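Local coordinates for protein putative metal-sulfur cluster biosynthesis proteins YuaD (Bacillus subtilis, PDB 1ORU) that is of unknown function but carries a MOSC domain, a family generally associated with binding molybdenum and pyridoxal phosphate, at residues Arg67-Val72 with Gly95-Val100. Sequence-based numbering, arbitrary orientation.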
# COMPACT_ATOMS: atom_id res chain seq x y z
N ARG A 67 8.11 3.68 1.15
CA ARG A 67 8.99 3.59 -0.01
C ARG A 67 10.28 2.85 0.34
O ARG A 67 11.37 3.44 0.36
CB ARG A 67 9.29 5.01 -0.50
CG ARG A 67 8.04 5.77 -0.96
CD ARG A 67 8.29 7.27 -1.06
NE ARG A 67 9.40 7.56 -1.96
CZ ARG A 67 9.30 7.64 -3.29
NH1 ARG A 67 8.13 7.46 -3.88
NH2 ARG A 67 10.38 7.86 -4.02
N GLN A 68 10.16 1.55 0.59
CA GLN A 68 11.30 0.72 0.97
C GLN A 68 12.17 0.27 -0.19
O GLN A 68 13.39 0.21 -0.06
CB GLN A 68 10.81 -0.51 1.73
CG GLN A 68 10.24 -0.18 3.09
CD GLN A 68 9.52 -1.36 3.73
OE1 GLN A 68 9.82 -2.51 3.43
NE2 GLN A 68 8.58 -1.07 4.61
N ILE A 69 11.55 -0.05 -1.32
CA ILE A 69 12.29 -0.53 -2.49
C ILE A 69 11.82 0.22 -3.74
O ILE A 69 10.62 0.37 -3.96
CB ILE A 69 12.06 -2.04 -2.73
CG1 ILE A 69 12.49 -2.84 -1.49
CG2 ILE A 69 12.83 -2.51 -3.95
CD1 ILE A 69 13.99 -2.84 -1.23
N SER A 70 12.77 0.68 -4.54
CA SER A 70 12.45 1.41 -5.76
C SER A 70 12.75 0.53 -6.96
O SER A 70 13.83 -0.05 -7.06
CB SER A 70 13.27 2.69 -5.83
OG SER A 70 13.01 3.39 -7.02
N ILE A 71 11.79 0.44 -7.88
CA ILE A 71 11.96 -0.38 -9.08
C ILE A 71 11.70 0.39 -10.38
O ILE A 71 10.77 1.19 -10.46
CB ILE A 71 11.00 -1.59 -9.09
CG1 ILE A 71 11.11 -2.37 -7.78
CG2 ILE A 71 11.32 -2.50 -10.28
CD1 ILE A 71 10.19 -3.59 -7.72
N VAL A 72 12.54 0.14 -11.38
CA VAL A 72 12.38 0.76 -12.70
C VAL A 72 12.55 -0.35 -13.73
O VAL A 72 13.17 -1.37 -13.45
CB VAL A 72 13.44 1.87 -12.99
CG1 VAL A 72 13.33 2.97 -11.96
CG2 VAL A 72 14.84 1.28 -13.01
N GLY A 95 18.28 6.22 -8.64
CA GLY A 95 18.27 5.65 -7.31
C GLY A 95 17.49 4.35 -7.19
O GLY A 95 16.98 4.02 -6.11
N ALA A 96 17.37 3.62 -8.29
CA ALA A 96 16.63 2.36 -8.27
C ALA A 96 17.39 1.26 -7.54
O ALA A 96 18.62 1.24 -7.53
CB ALA A 96 16.33 1.93 -9.70
N ASN A 97 16.65 0.34 -6.94
CA ASN A 97 17.25 -0.79 -6.23
C ASN A 97 17.14 -2.03 -7.11
O ASN A 97 17.93 -2.97 -6.99
CB ASN A 97 16.52 -1.05 -4.91
CG ASN A 97 16.66 0.10 -3.95
OD1 ASN A 97 17.77 0.45 -3.53
ND2 ASN A 97 15.54 0.71 -3.60
N VAL A 98 16.15 -2.02 -8.00
CA VAL A 98 15.95 -3.13 -8.91
C VAL A 98 15.58 -2.60 -10.29
O VAL A 98 14.72 -1.73 -10.42
CB VAL A 98 14.81 -4.08 -8.44
CG1 VAL A 98 14.72 -5.29 -9.37
CG2 VAL A 98 15.05 -4.52 -7.01
N ALA A 99 16.26 -3.11 -11.30
CA ALA A 99 15.96 -2.72 -12.67
C ALA A 99 15.46 -4.00 -13.31
O ALA A 99 16.18 -5.00 -13.36
CB ALA A 99 17.22 -2.22 -13.37
N VAL A 100 14.22 -3.99 -13.77
CA VAL A 100 13.64 -5.18 -14.38
C VAL A 100 13.51 -5.04 -15.89
O VAL A 100 13.52 -3.93 -16.42
CB VAL A 100 12.23 -5.47 -13.81
CG1 VAL A 100 12.32 -5.67 -12.30
CG2 VAL A 100 11.27 -4.35 -14.15
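Four backbone hydrogen bonds join residues 70-72 to 97-100, and two of them end on one carbonyl. Ser-70 O accepts from Asn-97 N at 2.8 Å, with the donor lying above the carbonyl plane, and from Val-98 N at 3.2 Å, nearly along the C=O axis. The amides of two consecutive residues thus grip this oxygen where the chain of 95-100 turns into its strand. Further on the bonding is regular. Val-72 N reaches Val-98 O at 3.0 Å in a nearly straight bond (N-H...O 165°), and Val-100 N meets Val-72 O at 2.8 Å in the carbonyl plane. Two C-H...O contacts accompany them, Ile-71 CA to Val-98 O and Ala-99 CA to Val-72 O, each on an oxygen that also takes an N-H.

The strands run parallel, their directions 27° apart, as the two strands of a beta-alpha-beta unit whose crossover includes helix 74-84. The pair lies near the centre of the chain, within a mixed, curled sheet of this MOSC-family protein. Strand 163-169 pairs antiparallel with 69-73 on its other edge, and strand 5-17 does the same for 98-101.

Ile-71 and Val-98 form a bridge and point to the same face of the sheet, where their side chains lie alongside each other, Ile-71 CG1 being 4.1 Å from Val-98 CB. Chi1 of -52° sets Ile-71 CG1 beside the backbone N and so leaves CG2 anti to it, from where CG2 meets Val-100 CG1 at 3.9 Å, the two side chains crossing obliquely. On the face bearing Val-72 and Ala-99, both methyls of Val-72 close on Ala-96 CB, CG2 coming nearer at 3.7 Å; this same CG2 also touches Ala-99 CB. At the beginning of the strand, the side chains of Ile-69 and Asn-97 cross obliquely, Ile-69 CG2 lying 4.1 Å from Asn-97 CB, while Leu-123 and Ile-38 border Ile-69 from elsewhere in the chain.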